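Local structure of putative cyclohexadienyl dehydrogenase and ADH prephenate dehydrogenase (Rhizobium meliloti, 4WJI) at residues 96-108 with 177-189. The protein probably catalyses the NAD(P)-dependent oxidative decarboxylation of prephenate to 4-hydroxyphenylpyruvate, a step of tyrosine biosynthesis. Sequence-based numbering, arbitrary orientation.
Sequences DVGSTKGSVIAQM and PKHHDKVLAIVSH. With NAP (NADP nicotinamide-adenine-dinucleotide phosphate), chain B; TYR (tyrosine), chain C.
The carboxylate of Asp181 straddles the start of helix 102-108: OD1 accepts the backbone N of Lys101 through its syn lone pair at 2.9 Å, and OD2 takes the N of Gly102, also at 2.9 Å, on the syn side, 20° out of the carboxylate plane. On the anti side, somewhat out of that plane, OD1 receives ND1 of the preceding His180 (2.8 Å), close to its ring plane, while a water links OD2 to the N of Ser103. Three N-H groups and a water fix the rotation of the carboxylate, whose negative charge, set against the N-cap residue Lys101 and the first turn, is probably favoured by the helix dipole. An alanine in place of Asp181 removes the carboxylate and would probably leave the Lys101 and Gly102 amides without their acceptor and ND1 of His180 without its mate. The His180 ring lies between Lys101 CG, centred over one face 3.5 Å from the centroid, and Leu184 CD2 on the opposite face; its NE2 bonds to His122, which holds the bound tyrosine. The contact joins the loop after strand 93-96 of the Rossmann-type nucleotide-binding domain to helix 177-203 of the dimerization domain, beside the cleft for NADP and tyrosine. Ser99 OG bonds both NAP O2D (2.6 Å) and the tyrosine OH, while Ser99 O takes a weak bond from NE2 of His189, whose ND1 pairs with Asn242. Bent at chi2 (-93°), chi3 and chi4, the Lys101 chain brings NZ to the syn lone pair of Asp96 OD2, a 2.7 Å salt bridge, and to the carbonyls of Gly98, Thr100 and Gly121. Asp96 OD2 also accepts Gly98 N from above the carboxylate plane, closing an Asx turn. Farther along helix 102-108, Ile105 CD1 presses tightly on Pro177 CG (3.4 Å).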
ATOM      1  N   ASP A  96      -8.040 -26.776  -2.624  1.00 11.56           N
ATOM      2  CA  ASP A  96      -8.595 -25.554  -2.141  1.00 11.32           C
ATOM      3  C   ASP A  96      -7.660 -24.424  -2.469  1.00 14.20           C
ATOM      4  O   ASP A  96      -6.573 -24.564  -3.100  1.00 15.26           O
ATOM      5  CB  ASP A  96      -8.826 -25.641  -0.629  1.00 12.78           C
ATOM      6  CG  ASP A  96      -7.558 -25.336   0.157  1.00 18.78           C
ATOM      7  OD1 ASP A  96      -6.562 -26.022  -0.125  1.00 16.59           O
ATOM      8  OD2 ASP A  96      -7.522 -24.393   1.040  1.00 16.67           O
ATOM      9  N   VAL A  97      -8.100 -23.252  -2.141  1.00  9.46           N
ATOM     10  CA  VAL A  97      -7.302 -22.044  -2.399  1.00  8.99           C
ATOM     11  C   VAL A  97      -7.136 -21.162  -1.141  1.00  9.01           C
ATOM     12  O   VAL A  97      -6.772 -20.002  -1.243  1.00 10.40           O
ATOM     13  CB  VAL A  97      -7.960 -21.226  -3.512  1.00  9.20           C
ATOM     14  CG1 VAL A  97      -7.934 -21.984  -4.828  1.00 10.99           C
ATOM     15  CG2 VAL A  97      -9.381 -20.803  -3.157  1.00  9.49           C
ATOM     16  N   GLY A  98      -7.477 -21.684   0.024  1.00  8.55           N
ATOM     17  CA  GLY A  98      -7.483 -20.922   1.272  1.00  8.16           C
ATOM     18  C   GLY A  98      -6.179 -20.222   1.638  1.00  8.50           C
ATOM     19  O   GLY A  98      -5.064 -20.710   1.366  1.00 10.33           O
ATOM     20  N   SER A  99      -6.325 -19.058   2.285  1.00  9.63           N
ATOM     21  CA  SER A  99      -5.227 -18.237   2.700  1.00 11.21           C
ATOM     22  C   SER A  99      -4.427 -18.772   3.903  1.00  9.91           C
ATOM     23  O   SER A  99      -3.359 -18.245   4.232  1.00 11.38           O
ATOM     24  CB  SER A  99      -5.755 -16.824   2.985  1.00 11.49           C
ATOM     25  OG  SER A  99      -6.292 -16.224   1.807  1.00 10.77           O
ATOM     26  N   THR A 100      -5.009 -19.741   4.593  1.00 10.93           N
ATOM     27  CA  THR A 100      -4.384 -20.562   5.623  1.00 10.46           C
ATOM     28  C   THR A 100      -4.390 -22.019   5.141  1.00 11.16           C
ATOM     29  O   THR A 100      -5.229 -22.397   4.325  1.00 13.02           O
ATOM     30  CB  THR A 100      -5.088 -20.440   7.006  1.00 12.98           C
ATOM     31  OG1 THR A 100      -6.343 -21.089   6.956  1.00 15.68           O
ATOM     32  CG2 THR A 100      -5.329 -19.019   7.370  1.00 14.87           C
ATOM     33  N   LYS A 101      -3.452 -22.830   5.633  1.00  9.37           N
ATOM     34  CA  LYS A 101      -3.403 -24.236   5.193  1.00 10.74           C
ATOM     35  C   LYS A 101      -3.505 -25.256   6.336  1.00 10.23           C
ATOM     36  O   LYS A 101      -4.114 -26.295   6.182  1.00 11.94           O
ATOM     37  CB  LYS A 101      -2.149 -24.471   4.344  1.00 11.06           C
ATOM     38  CG  LYS A 101      -2.117 -23.735   2.989  1.00 12.40           C
ATOM     39  CD  LYS A 101      -2.651 -24.504   1.791  1.00 15.32           C
ATOM     40  CE  LYS A 101      -4.109 -24.797   1.821  1.00 14.79           C
ATOM     41  NZ  LYS A 101      -5.032 -23.673   1.657  1.00 15.04           N
ATOM     42  N   GLY A 102      -2.831 -25.011   7.467  1.00 10.36           N
ATOM     43  CA  GLY A 102      -2.865 -25.984   8.567  1.00 11.35           C
ATOM     44  C   GLY A 102      -4.275 -26.254   9.022  1.00 10.03           C
ATOM     45  O   GLY A 102      -4.689 -27.413   9.233  1.00 11.88           O
ATOM     46  N   SER A 103      -5.035 -25.183   9.182  1.00 10.72           N
ATOM     47  CA  SER A 103      -6.419 -25.282   9.606  1.00 11.77           C
ATOM     48  C   SER A 103      -7.285 -25.999   8.600  1.00 11.11           C
ATOM     49  O   SER A 103      -8.132 -26.826   8.966  1.00 12.93           O
ATOM     50  CB  SER A 103      -7.055 -23.925   9.928  1.00 14.39           C
ATOM     51  OG  SER A 103      -7.233 -23.133   8.745  1.00 15.58           O
ATOM     52  N   VAL A 104      -7.086 -25.666   7.330  1.00 10.74           N
ATOM     53  CA  VAL A 104      -7.887 -26.253   6.283  1.00 11.80           C
ATOM     54  C   VAL A 104      -7.649 -27.753   6.228  1.00 10.31           C
ATOM     55  O   VAL A 104      -8.609 -28.554   6.117  1.00 11.17           O
ATOM     56  CB  VAL A 104      -7.579 -25.569   4.934  1.00 12.69           C
ATOM     57  CG1 VAL A 104      -8.308 -26.279   3.817  1.00 15.05           C
ATOM     58  CG2 VAL A 104      -7.992 -24.086   4.978  1.00 15.89           C
ATOM     59  N   ILE A 105      -6.389 -28.171   6.287  1.00 10.03           N
ATOM     60  CA  ILE A 105      -6.088 -29.594   6.283  1.00  9.54           C
ATOM     61  C   ILE A 105      -6.754 -30.304   7.492  1.00  9.91           C
ATOM     62  O   ILE A 105      -7.387 -31.349   7.331  1.00 10.48           O
ATOM     63  CB  ILE A 105      -4.584 -29.844   6.215  1.00 11.04           C
ATOM     64  CG1 ILE A 105      -4.036 -29.362   4.874  1.00 13.22           C
ATOM     65  CG2 ILE A 105      -4.244 -31.301   6.418  1.00 14.34           C
ATOM     66  CD1 ILE A 105      -2.537 -29.207   4.852  1.00 16.53           C
ATOM     67  N   ALA A 106      -6.612 -29.728   8.668  1.00  9.72           N
ATOM     68  CA  ALA A 106      -7.201 -30.338   9.856  1.00  9.77           C
ATOM     69  C   ALA A 106      -8.713 -30.450   9.810  1.00 10.70           C
ATOM     70  O   ALA A 106      -9.279 -31.406  10.362  1.00 11.45           O
ATOM     71  CB  ALA A 106      -6.797 -29.560  11.088  1.00 13.01           C
ATOM     72  N   GLN A 107      -9.356 -29.465   9.206  1.00 10.21           N
ATOM     73  CA  GLN A 107     -10.822 -29.407   9.121  0.50 10.51           C
ATOM     74  C   GLN A 107     -11.372 -30.324   8.042  1.00 11.04           C
ATOM     75  O   GLN A 107     -12.474 -30.861   8.192  1.00 13.05           O
ATOM     76  CB  GLN A 107     -11.313 -27.995   8.776  0.50 13.43           C
ATOM     77  CG  GLN A 107     -11.281 -26.971   9.902  0.50 15.48           C
ATOM     78  CD  GLN A 107     -12.393 -25.915   9.789  0.50 20.00           C
ATOM     79  OE1 GLN A 107     -13.061 -25.758   8.755  0.50 18.39           O
ATOM     80  NE2 GLN A 107     -12.583 -25.179  10.859  0.50 25.42           N
HETATM   81  N   MSE A 108     -10.626 -30.472   6.938  1.00  9.76           N
HETATM   82  CA  MSE A 108     -11.138 -31.217   5.802  1.00  9.58           C
HETATM   83  C   MSE A 108     -10.749 -32.676   5.774  1.00  9.99           C
HETATM   84  O   MSE A 108     -11.562 -33.528   5.427  1.00 11.18           O
HETATM   85  CB  MSE A 108     -10.688 -30.602   4.465  1.00  9.98           C
HETATM   86  CG  MSE A 108     -11.242 -29.180   4.244  1.00 11.35           C
HETATM   87 SE   MSE A 108     -10.864 -28.464   2.434  1.00 16.45          SE
HETATM   88  CE  MSE A 108     -12.225 -29.450   1.428  1.00 20.00           C
ATOM     89  N   PRO A 177       2.657 -27.481   5.519  1.00 13.69           N
ATOM     90  CA  PRO A 177       1.626 -26.491   5.912  1.00 13.87           C
ATOM     91  C   PRO A 177       2.013 -25.551   7.045  1.00 12.64           C
ATOM     92  O   PRO A 177       1.595 -24.380   7.014  1.00 13.32           O
ATOM     93  CB  PRO A 177       0.441 -27.342   6.367  1.00 19.52           C
ATOM     94  CG  PRO A 177       0.650 -28.680   5.831  1.00 20.54           C
ATOM     95  CD  PRO A 177       2.120 -28.871   5.590  1.00 13.68           C
ATOM     96  N   LYS A 178       2.739 -26.022   8.069  1.00 14.93           N
ATOM     97  CA  LYS A 178       3.137 -25.125   9.147  1.00 15.92           C
ATOM     98  C   LYS A 178       4.079 -24.054   8.650  1.00 14.38           C
ATOM     99  O   LYS A 178       3.979 -22.903   9.086  1.00 15.00           O
ATOM    100  CB  LYS A 178       3.749 -25.879  10.328  1.00 19.64           C
ATOM    101  CG  LYS A 178       2.691 -26.680  11.079  1.00 25.09           C
ATOM    102  CD  LYS A 178       3.083 -27.019  12.506  1.00 36.02           C
ATOM    103  CE  LYS A 178       1.918 -27.668  13.258  1.00 40.47           C
ATOM    104  NZ  LYS A 178       1.329 -28.852  12.567  1.00 47.68           N
ATOM    105  N   HIS A 179       5.011 -24.417   7.764  1.00 12.59           N
ATOM    106  CA  HIS A 179       5.904 -23.405   7.194  1.00 12.31           C
ATOM    107  C   HIS A 179       5.128 -22.398   6.354  1.00 10.91           C
ATOM    108  O   HIS A 179       5.353 -21.177   6.456  1.00 12.36           O
ATOM    109  CB  HIS A 179       7.029 -24.032   6.406  1.00 15.41           C
ATOM    110  CG  HIS A 179       8.053 -23.060   5.921  1.00 17.18           C
ATOM    111  ND1 HIS A 179       8.829 -22.306   6.766  1.00 18.74           N
ATOM    112  CD2 HIS A 179       8.395 -22.692   4.667  1.00 18.55           C
ATOM    113  CE1 HIS A 179       9.622 -21.526   6.053  1.00 21.85           C
ATOM    114  NE2 HIS A 179       9.378 -21.745   4.775  1.00 19.96           N
ATOM    115  N   HIS A 180       4.188 -22.883   5.534  1.00 10.90           N
ATOM    116  CA  HIS A 180       3.279 -21.974   4.804  1.00 10.67           C
ATOM    117  C   HIS A 180       2.644 -20.943   5.713  1.00  8.57           C
ATOM    118  O   HIS A 180       2.602 -19.759   5.412  1.00 10.32           O
ATOM    119  CB  HIS A 180       2.211 -22.748   4.042  1.00 10.08           C
ATOM    120  CG  HIS A 180       1.090 -21.883   3.521  1.00  9.47           C
ATOM    121  ND1 HIS A 180       0.091 -21.404   4.322  1.00 10.37           N
ATOM    122  CD2 HIS A 180       0.846 -21.391   2.282  1.00 10.47           C
ATOM    123  CE1 HIS A 180      -0.735 -20.654   3.596  1.00 10.87           C
ATOM    124  NE2 HIS A 180      -0.288 -20.619   2.360  1.00  9.13           N
ATOM    125  N   ASP A 181       2.091 -21.398   6.827  1.00 10.02           N
ATOM    126  CA  ASP A 181       1.368 -20.546   7.718  1.00  9.61           C
ATOM    127  C   ASP A 181       2.275 -19.488   8.399  1.00 10.52           C
ATOM    128  O   ASP A 181       1.839 -18.349   8.605  1.00  9.72           O
ATOM    129  CB  ASP A 181       0.542 -21.369   8.720  1.00 10.49           C
ATOM    130  CG  ASP A 181      -0.674 -22.106   8.050  1.00 12.77           C
ATOM    131  OD1 ASP A 181      -1.003 -21.839   6.857  1.00 12.07           O
ATOM    132  OD2 ASP A 181      -1.304 -22.962   8.748  1.00 13.30           O
ATOM    133  N   LYS A 182       3.550 -19.836   8.627  1.00 11.50           N
ATOM    134  CA  LYS A 182       4.512 -18.857   9.159  1.00 11.70           C
ATOM    135  C   LYS A 182       4.848 -17.812   8.084  1.00 10.83           C
ATOM    136  O   LYS A 182       4.867 -16.589   8.353  1.00 12.03           O
ATOM    137  CB  LYS A 182       5.793 -19.537   9.615  1.00 13.38           C
ATOM    138  CG  LYS A 182       6.747 -18.648  10.376  1.00 23.85           C
ATOM    139  N   VAL A 183       5.167 -18.281   6.885  1.00 10.19           N
ATOM    140  CA  VAL A 183       5.511 -17.398   5.770  1.00 10.42           C
ATOM    141  C   VAL A 183       4.343 -16.431   5.489  1.00  9.72           C
ATOM    142  O   VAL A 183       4.521 -15.195   5.389  1.00 10.53           O
ATOM    143  CB  VAL A 183       5.881 -18.188   4.507  1.00 11.66           C
ATOM    144  CG1 VAL A 183       6.091 -17.258   3.313  1.00 14.35           C
ATOM    145  CG2 VAL A 183       7.173 -19.000   4.712  1.00 14.74           C
ATOM    146  N   LEU A 184       3.125 -16.965   5.381  1.00  8.93           N
ATOM    147  CA  LEU A 184       1.984 -16.097   5.071  1.00  9.01           C
ATOM    148  C   LEU A 184       1.629 -15.140   6.214  1.00  9.77           C
ATOM    149  O   LEU A 184       1.093 -14.059   5.973  1.00  9.05           O
ATOM    150  CB  LEU A 184       0.781 -16.863   4.520  1.00 10.47           C
ATOM    151  CG  LEU A 184       0.830 -17.170   3.019  1.00 10.83           C
ATOM    152  CD1 LEU A 184       0.617 -15.928   2.208  1.00 13.06           C
ATOM    153  CD2 LEU A 184       2.092 -17.888   2.529  1.00 11.86           C
ATOM    154  N   ALA A 185       1.949 -15.524   7.440  1.00  8.68           N
ATOM    155  CA  ALA A 185       1.713 -14.637   8.569  1.00  9.31           C
ATOM    156  C   ALA A 185       2.468 -13.328   8.395  1.00  9.67           C
ATOM    157  O   ALA A 185       1.924 -12.298   8.712  1.00 11.06           O
ATOM    158  CB  ALA A 185       2.058 -15.299   9.902  1.00 11.50           C
ATOM    159  N   ILE A 186       3.702 -13.385   7.882  1.00  9.52           N
ATOM    160  CA  ILE A 186       4.476 -12.142   7.697  1.00 11.28           C
ATOM    161  C   ILE A 186       4.212 -11.473   6.367  1.00 10.64           C
ATOM    162  O   ILE A 186       4.163 -10.249   6.348  1.00 12.17           O
ATOM    163  CB  ILE A 186       5.993 -12.331   7.993  1.00 13.32           C
ATOM    164  CG1 ILE A 186       6.750 -11.006   7.904  1.00 19.37           C
ATOM    165  CG2 ILE A 186       6.632 -13.370   7.097  1.00 16.30           C
ATOM    166  CD1 ILE A 186       6.256  -9.947   8.901  1.00 21.05           C
ATOM    167  N   VAL A 187       4.113 -12.233   5.260  1.00 10.68           N
ATOM    168  CA  VAL A 187       3.987 -11.575   3.927  0.50 11.00           C
ATOM    169  C   VAL A 187       2.564 -11.148   3.618  1.00 11.38           C
ATOM    170  O   VAL A 187       2.348 -10.340   2.693  1.00 11.79           O
ATOM    171  CB  VAL A 187       4.497 -12.389   2.696  0.50 11.02           C
ATOM    172  CG1 VAL A 187       5.996 -12.631   2.750  0.50 14.05           C
ATOM    173  CG2 VAL A 187       3.716 -13.681   2.494  0.50  7.80           C
ATOM    174  N   SER A 188       1.563 -11.653   4.345  1.00  8.56           N
ATOM    175  CA  SER A 188       0.177 -11.333   4.017  1.00  8.73           C
ATOM    176  C   SER A 188      -0.681 -10.963   5.219  1.00  7.93           C
ATOM    177  O   SER A 188      -1.349  -9.944   5.218  1.00  9.27           O
ATOM    178  CB  SER A 188      -0.459 -12.555   3.301  1.00  8.29           C
ATOM    179  OG  SER A 188      -1.811 -12.278   2.955  1.00  8.77           O
ATOM    180  N   HIS A 189      -0.701 -11.819   6.246  1.00  7.61           N
ATOM    181  CA  HIS A 189      -1.653 -11.627   7.302  1.00  7.54           C
ATOM    182  C   HIS A 189      -1.354 -10.418   8.183  1.00  8.61           C
ATOM    183  O   HIS A 189      -2.244  -9.602   8.406  1.00  8.63           O
ATOM    184  CB  HIS A 189      -1.858 -12.915   8.119  1.00  8.43           C
ATOM    185  CG  HIS A 189      -2.185 -14.092   7.250  1.00  7.30           C
ATOM    186  ND1 HIS A 189      -2.033 -15.390   7.691  1.00  9.00           N
ATOM    187  CD2 HIS A 189      -2.556 -14.172   5.949  1.00  7.75           C
ATOM    188  CE1 HIS A 189      -2.369 -16.217   6.719  1.00  7.94           C
ATOM    189  NE2 HIS A 189      -2.677 -15.496   5.639  1.00  8.13           N
TER
HETATM  190  PA  NAP B 301     -15.391 -14.147  -2.105  1.00  9.98           P
HETATM  191  O1A NAP B 301     -15.189 -13.396  -3.365  1.00  9.70           O
HETATM  192  O2A NAP B 301     -16.044 -13.523  -0.919  1.00 12.08           O
HETATM  193  O5B NAP B 301     -16.233 -15.468  -2.457  1.00  9.88           O
HETATM  194  C5B NAP B 301     -16.754 -16.282  -1.413  1.00  9.47           C
HETATM  195  C4B NAP B 301     -17.407 -17.556  -1.946  1.00 10.10           C
HETATM  196  O4B NAP B 301     -17.620 -18.435  -0.848  1.00 11.69           O
HETATM  197  C3B NAP B 301     -18.787 -17.311  -2.530  1.00 10.64           C
HETATM  198  O3B NAP B 301     -19.121 -18.310  -3.480  1.00 11.07           O
HETATM  199  C2B NAP B 301     -19.695 -17.510  -1.345  1.00 11.19           C
HETATM  200  O2B NAP B 301     -20.972 -17.945  -1.722  1.00 11.88           O
HETATM  201  C1B NAP B 301     -19.004 -18.635  -0.624  1.00 11.48           C
HETATM  202  N9A NAP B 301     -19.261 -18.773   0.835  1.00 12.61           N
HETATM  203  C8A NAP B 301     -19.154 -17.845   1.772  1.00 13.22           C
HETATM  204  N7A NAP B 301     -19.386 -18.282   2.984  1.00 14.13           N
HETATM  205  C5A NAP B 301     -19.677 -19.603   2.820  1.00 13.46           C
HETATM  206  C6A NAP B 301     -20.024 -20.626   3.725  1.00 15.24           C
HETATM  207  N6A NAP B 301     -20.124 -20.384   5.046  1.00 18.05           N
HETATM  208  N1A NAP B 301     -20.219 -21.829   3.228  1.00 15.56           N
HETATM  209  C2A NAP B 301     -20.103 -22.034   1.927  1.00 14.85           C
HETATM  210  N3A NAP B 301     -19.797 -21.144   1.002  1.00 12.45           N
HETATM  211  C4A NAP B 301     -19.595 -19.925   1.486  1.00 11.91           C
HETATM  212  O3  NAP B 301     -14.015 -14.809  -1.617  1.00  9.65           O
HETATM  213  PN  NAP B 301     -12.623 -15.115  -2.337  1.00  9.02           P
HETATM  214  O1N NAP B 301     -11.883 -13.875  -2.288  1.00 10.72           O
HETATM  215  O2N NAP B 301     -12.830 -15.794  -3.615  1.00  8.45           O
HETATM  216  O5D NAP B 301     -11.922 -16.100  -1.267  1.00  9.10           O
HETATM  217  C5D NAP B 301     -12.138 -17.488  -1.266  1.00  9.13           C
HETATM  218  C4D NAP B 301     -10.933 -18.169  -0.623  1.00  9.38           C
HETATM  219  O4D NAP B 301      -9.771 -17.761  -1.315  1.00  9.63           O
HETATM  220  C3D NAP B 301     -10.710 -17.781   0.807  1.00  9.77           C
HETATM  221  O3D NAP B 301     -10.325 -18.920   1.559  1.00 11.12           O
HETATM  222  C2D NAP B 301      -9.592 -16.767   0.761  1.00 10.00           C
HETATM  223  O2D NAP B 301      -8.859 -16.797   1.959  1.00 11.47           O
HETATM  224  C1D NAP B 301      -8.785 -17.335  -0.406  1.00  9.37           C
HETATM  225  N1N NAP B 301      -7.994 -16.357  -1.170  1.00  8.39           N
HETATM  226  C2N NAP B 301      -8.432 -15.109  -1.346  1.00  7.59           C
HETATM  227  C3N NAP B 301      -7.695 -14.192  -2.055  1.00  7.74           C
HETATM  228  C7N NAP B 301      -8.118 -12.757  -2.267  1.00  8.91           C
HETATM  229  O7N NAP B 301      -7.290 -11.949  -2.592  1.00 10.31           O
HETATM  230  N7N NAP B 301      -9.386 -12.459  -2.088  1.00  7.99           N
HETATM  231  C4N NAP B 301      -6.501 -14.601  -2.590  1.00  7.92           C
HETATM  232  C5N NAP B 301      -6.094 -15.897  -2.412  1.00  7.21           C
HETATM  233  C6N NAP B 301      -6.836 -16.773  -1.667  1.00  7.93           C
HETATM  234  P2B NAP B 301     -22.247 -16.965  -1.673  1.00 12.72           P
HETATM  235  O1X NAP B 301     -21.823 -15.680  -2.302  1.00 13.72           O
HETATM  236  O2X NAP B 301     -23.278 -17.707  -2.475  1.00 15.17           O
HETATM  237  O3X NAP B 301     -22.656 -16.744  -0.229  1.00 15.47           O
HETATM  238  N   TYR C 302      -6.123  -9.523  -1.759  1.00 11.03           N
HETATM  239  CA  TYR C 302      -4.699  -9.110  -1.645  1.00 11.53           C
HETATM  240  C   TYR C 302      -4.481  -7.835  -2.414  1.00 14.17           C
HETATM  241  O   TYR C 302      -5.456  -7.321  -2.957  1.00 11.92           O
HETATM  242  CB  TYR C 302      -3.761 -10.213  -2.150  1.00 11.40           C
HETATM  243  CG  TYR C 302      -3.887 -11.549  -1.428  1.00  9.46           C
HETATM  244  CD1 TYR C 302      -4.510 -11.676  -0.186  1.00  9.65           C
HETATM  245  CD2 TYR C 302      -3.386 -12.684  -2.010  1.00  8.60           C
HETATM  246  CE1 TYR C 302      -4.617 -12.904   0.444  1.00  9.64           C
HETATM  247  CE2 TYR C 302      -3.445 -13.910  -1.395  1.00  8.68           C
HETATM  248  CZ  TYR C 302      -4.074 -14.041  -0.185  1.00  9.72           C
HETATM  249  OH  TYR C 302      -4.205 -15.266   0.415  1.00 10.07           O
HETATM  250  OXT TYR C 302      -3.321  -7.363  -2.469  1.00 14.63           O
HETATM  251  O   HOH W   1      -3.859 -22.536   9.571  1.00 16.08           O